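Local structure of flavoredoxin (Methanosarcina acetivorans, 3BNK) at residues Y14-T19 with L160-P165. The protein binds flavin mononucleotide and probably serves in electron transport, as a member of the flavoredoxin family. Sequence-based numbering, arbitrary orientation.
With FMN (flavin mononucleotide), chain D.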
ATOM      1  N   TYR B  14      -2.693   6.112  -4.844  1.00 13.88           N
ATOM      2  CA  TYR B  14      -3.522   7.189  -4.270  1.00 14.47           C
ATOM      3  C   TYR B  14      -4.465   6.703  -3.162  1.00 14.05           C
ATOM      4  O   TYR B  14      -5.498   6.102  -3.458  1.00 13.96           O
ATOM      5  CB  TYR B  14      -4.311   7.920  -5.379  1.00 14.61           C
ATOM      6  CG  TYR B  14      -3.412   8.801  -6.215  1.00 15.50           C
ATOM      7  CD1 TYR B  14      -2.628   8.263  -7.230  1.00 14.29           C
ATOM      8  CD2 TYR B  14      -3.298  10.172  -5.945  1.00 16.77           C
ATOM      9  CE1 TYR B  14      -1.757   9.069  -7.982  1.00 14.20           C
ATOM     10  CE2 TYR B  14      -2.441  10.983  -6.690  1.00 16.94           C
ATOM     11  CZ  TYR B  14      -1.672  10.424  -7.703  1.00 16.60           C
ATOM     12  OH  TYR B  14      -0.813  11.227  -8.423  1.00 17.50           O
ATOM     13  N   PRO B  15      -4.105   6.948  -1.881  1.00 14.34           N
ATOM     14  CA  PRO B  15      -2.843   7.519  -1.421  1.00 14.18           C
ATOM     15  C   PRO B  15      -1.891   6.397  -1.043  1.00 14.31           C
ATOM     16  O   PRO B  15      -2.248   5.221  -1.145  1.00 14.30           O
ATOM     17  CB  PRO B  15      -3.256   8.227  -0.127  1.00 14.52           C
ATOM     18  CG  PRO B  15      -4.293   7.272   0.455  1.00 12.88           C
ATOM     19  CD  PRO B  15      -5.013   6.679  -0.740  1.00 13.63           C
ATOM     20  N   MET B  16      -0.705   6.788  -0.588  1.00 14.69           N
ATOM     21  CA  MET B  16       0.211   5.917   0.113  1.00 15.23           C
ATOM     22  C   MET B  16       0.010   6.043   1.620  1.00 14.98           C
ATOM     23  O   MET B  16      -0.452   7.077   2.105  1.00 15.03           O
ATOM     24  CB  MET B  16       1.661   6.268  -0.227  1.00 14.74           C
ATOM     25  CG  MET B  16       2.083   5.900  -1.640  1.00 15.24           C
ATOM     26  SD  MET B  16       3.666   6.636  -2.075  1.00 16.51           S
ATOM     27  CE  MET B  16       3.108   8.244  -2.671  1.00 15.13           C
ATOM     28  N   PRO B  17       0.389   4.993   2.370  1.00 15.06           N
ATOM     29  CA  PRO B  17       0.453   5.102   3.822  1.00 14.72           C
ATOM     30  C   PRO B  17       1.721   5.874   4.223  1.00 14.54           C
ATOM     31  O   PRO B  17       2.588   6.129   3.384  1.00 14.27           O
ATOM     32  CB  PRO B  17       0.565   3.639   4.258  1.00 15.17           C
ATOM     33  CG  PRO B  17       1.319   2.993   3.123  1.00 14.89           C
ATOM     34  CD  PRO B  17       0.816   3.659   1.892  1.00 14.24           C
ATOM     35  N   VAL B  18       1.830   6.256   5.484  1.00 15.02           N
ATOM     36  CA  VAL B  18       3.037   6.931   5.972  1.00 15.61           C
ATOM     37  C   VAL B  18       3.587   6.154   7.148  1.00 16.24           C
ATOM     38  O   VAL B  18       2.955   6.050   8.215  1.00 16.32           O
ATOM     39  CB  VAL B  18       2.796   8.419   6.355  1.00 15.58           C
ATOM     40  CG1 VAL B  18       4.036   9.027   6.992  1.00 15.23           C
ATOM     41  CG2 VAL B  18       2.384   9.214   5.140  1.00 16.11           C
ATOM     42  N   THR B  19       4.775   5.603   6.935  1.00 16.17           N
ATOM     43  CA  THR B  19       5.378   4.737   7.903  1.00 16.88           C
ATOM     44  C   THR B  19       6.834   5.131   8.109  1.00 16.44           C
ATOM     45  O   THR B  19       7.424   5.830   7.290  1.00 16.68           O
ATOM     46  CB  THR B  19       5.222   3.216   7.514  1.00 16.61           C
ATOM     47  OG1 THR B  19       5.433   2.423   8.668  1.00 21.60           O
ATOM     48  CG2 THR B  19       6.238   2.780   6.539  1.00 15.22           C
ATOM     49  N   LEU B 160      -0.891   9.218   9.169  1.00 17.81           N
ATOM     50  CA  LEU B 160      -0.746  10.070   7.987  1.00 17.81           C
ATOM     51  C   LEU B 160      -0.863   9.279   6.681  1.00 17.37           C
ATOM     52  O   LEU B 160      -0.684   8.065   6.661  1.00 17.61           O
ATOM     53  CB  LEU B 160       0.589  10.815   8.042  1.00 17.79           C
ATOM     54  CG  LEU B 160       0.681  11.850   9.157  1.00 18.37           C
ATOM     55  CD1 LEU B 160       2.149  12.175   9.452  1.00 16.01           C
ATOM     56  CD2 LEU B 160      -0.153  13.096   8.784  1.00 17.33           C
ATOM     57  N   LEU B 161      -1.204  10.002   5.617  1.00 17.63           N
ATOM     58  CA  LEU B 161      -1.316   9.513   4.241  1.00 17.45           C
ATOM     59  C   LEU B 161      -0.445  10.396   3.366  1.00 17.67           C
ATOM     60  O   LEU B 161      -0.153  11.548   3.714  1.00 17.03           O
ATOM     61  CB  LEU B 161      -2.761   9.589   3.720  1.00 17.26           C
ATOM     62  CG  LEU B 161      -3.867   8.998   4.589  1.00 17.95           C
ATOM     63  CD1 LEU B 161      -5.233   9.381   4.054  1.00 19.06           C
ATOM     64  CD2 LEU B 161      -3.739   7.476   4.697  1.00 18.27           C
ATOM     65  N   LEU B 162      -0.051   9.857   2.218  1.00 17.80           N
ATOM     66  CA  LEU B 162       0.892  10.535   1.362  1.00 17.71           C
ATOM     67  C   LEU B 162       0.469  10.428  -0.071  1.00 18.06           C
ATOM     68  O   LEU B 162      -0.017   9.394  -0.528  1.00 18.05           O
ATOM     69  CB  LEU B 162       2.315   9.982   1.530  1.00 17.40           C
ATOM     70  CG  LEU B 162       3.389  10.502   0.553  1.00 18.25           C
ATOM     71  CD1 LEU B 162       3.755  11.952   0.864  1.00 17.59           C
ATOM     72  CD2 LEU B 162       4.626   9.622   0.554  1.00 16.79           C
ATOM     73  N   THR B 163       0.696  11.517  -0.780  1.00 18.50           N
ATOM     74  CA  THR B 163       0.458  11.564  -2.190  1.00 19.11           C
ATOM     75  C   THR B 163       1.705  12.190  -2.864  1.00 19.20           C
ATOM     76  O   THR B 163       2.235  13.195  -2.395  1.00 18.55           O
ATOM     77  CB  THR B 163      -0.923  12.258  -2.418  1.00 19.67           C
ATOM     78  OG1 THR B 163      -1.495  11.856  -3.656  1.00 22.48           O
ATOM     79  CG2 THR B 163      -0.845  13.731  -2.310  1.00 17.59           C
ATOM     80  N   MET B 164       2.226  11.525  -3.897  1.00 19.84           N
ATOM     81  CA  MET B 164       3.348  12.045  -4.692  1.00 20.65           C
ATOM     82  C   MET B 164       2.959  12.038  -6.183  1.00 21.36           C
ATOM     83  O   MET B 164       2.042  11.317  -6.560  1.00 21.77           O
ATOM     84  CB  MET B 164       4.616  11.216  -4.443  1.00 20.36           C
ATOM     85  CG  MET B 164       5.218  11.392  -3.047  1.00 19.71           C
ATOM     86  SD  MET B 164       6.771  10.502  -2.820  1.00 21.23           S
ATOM     87  CE  MET B 164       7.480  11.318  -1.388  1.00 18.70           C
ATOM     88  N   PRO B 165       3.651  12.829  -7.042  1.00 21.71           N
ATOM     89  CA  PRO B 165       4.754  13.769  -6.818  1.00 21.82           C
ATOM     90  C   PRO B 165       4.302  15.152  -6.354  1.00 21.94           C
ATOM     91  O   PRO B 165       5.135  16.019  -6.133  1.00 22.39           O
ATOM     92  CB  PRO B 165       5.407  13.873  -8.200  1.00 21.94           C
ATOM     93  CG  PRO B 165       4.284  13.739  -9.127  1.00 21.77           C
ATOM     94  CD  PRO B 165       3.308  12.759  -8.475  1.00 21.90           C
TER
HETATM   95  N1  FMN D1001      12.174   6.105  -0.180  1.00 15.94           N
HETATM   96  C2  FMN D1001      12.045   4.796  -0.602  1.00 15.86           C
HETATM   97  O2  FMN D1001      13.022   4.228  -1.077  1.00 16.25           O
HETATM   98  N3  FMN D1001      10.835   4.135  -0.482  1.00 16.53           N
HETATM   99  C4  FMN D1001       9.752   4.804   0.065  1.00 16.08           C
HETATM  100  O4  FMN D1001       8.679   4.218   0.159  1.00 15.19           O
HETATM  101  C4A FMN D1001       9.881   6.132   0.490  1.00 16.54           C
HETATM  102  N5  FMN D1001       8.799   6.816   1.030  1.00 16.54           N
HETATM  103  C5A FMN D1001       8.930   8.120   1.467  1.00 16.44           C
HETATM  104  C6  FMN D1001       7.821   8.762   2.031  1.00 16.58           C
HETATM  105  C7  FMN D1001       7.931  10.089   2.473  1.00 16.34           C
HETATM  106  C7M FMN D1001       6.757  10.711   3.166  1.00 16.28           C
HETATM  107  C8  FMN D1001       9.155  10.764   2.353  1.00 16.81           C
HETATM  108  C8M FMN D1001       9.379  12.097   3.035  1.00 16.52           C
HETATM  109  C9  FMN D1001      10.263  10.104   1.803  1.00 15.77           C
HETATM  110  C9A FMN D1001      10.165   8.783   1.364  1.00 16.35           C
HETATM  111  N10 FMN D1001      11.262   8.109   0.815  1.00 16.15           N
HETATM  112  C10 FMN D1001      11.112   6.790   0.373  1.00 16.46           C
HETATM  113  C1' FMN D1001      12.622   8.753   0.784  1.00 17.40           C
HETATM  114  C2' FMN D1001      13.547   8.254   1.887  1.00 17.90           C
HETATM  115  O2' FMN D1001      12.845   8.158   3.112  1.00 17.27           O
HETATM  116  C3' FMN D1001      14.711   9.222   2.105  1.00 18.89           C
HETATM  117  O3' FMN D1001      15.532   9.358   0.958  1.00 19.33           O
HETATM  118  C4' FMN D1001      15.528   8.844   3.340  1.00 17.91           C
HETATM  119  O4' FMN D1001      16.392   9.904   3.648  1.00 16.24           O
HETATM  120  C5' FMN D1001      16.343   7.564   3.205  1.00 17.15           C
HETATM  121  O5' FMN D1001      16.954   7.404   4.472  1.00 19.08           O
HETATM  122  P   FMN D1001      18.306   6.546   4.687  1.00 19.49           P
HETATM  123  O1P FMN D1001      19.326   6.982   3.677  1.00 19.66           O
HETATM  124  O2P FMN D1001      17.969   5.104   4.447  1.00 17.70           O
HETATM  125  O3P FMN D1001      18.839   6.688   6.086  1.00 18.73           O
HETATM  126  O   HOH W   1       1.289   9.819  -9.124  1.00 13.25           O
HETATM  127  O   HOH W   2      -0.435   5.364   7.150  1.00 12.18           O
HETATM  128  O   HOH W   3       1.179   7.478   9.729  1.00 21.87           O
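The Tyr14 ring meets Thr163 obliquely, with Tyr14 CE2 3.3 Å from Thr163 OG1. At the ring's end, water 1 is hydrogen-bonded to Tyr14 OH and donates to Met164 O. Met164 CE lies over a face of the flavin's dimethyl-bearing ring, 4.1 Å from FMN C7. Leu162 CD2 approaches obliquely on the same side, 3.5 Å from FMN C7M. An alanine at Tyr14 would lose the ring against Thr163 and the hydroxyl holding water 1, and would probably loosen the link to Met164. Met16 and Leu162 form an antiparallel hydrogen-bonded pair. Met16 N donates to Leu162 O at 2.7 Å, nearly straight and in the carbonyl plane. Leu162 N donates in turn to Met16 O, from above the Met16 carbonyl plane. The pair joins strand 16-25 to strand 160-163 in the antiparallel sheet of the flavin reductase-like domain. The Met16 and Leu162 side chains lie side by side on one face. Met16 bends at chi3 (-86°), and its CE packs 3.8 Å from Leu162 CD2. Val18 CG2 sits 3.7 Å from Leu162 CB. Waters 2 and 3 bridge the backbones of Val18 and Leu160. Pro15, after a cis peptide bond, packs on Leu161 of the second subunit.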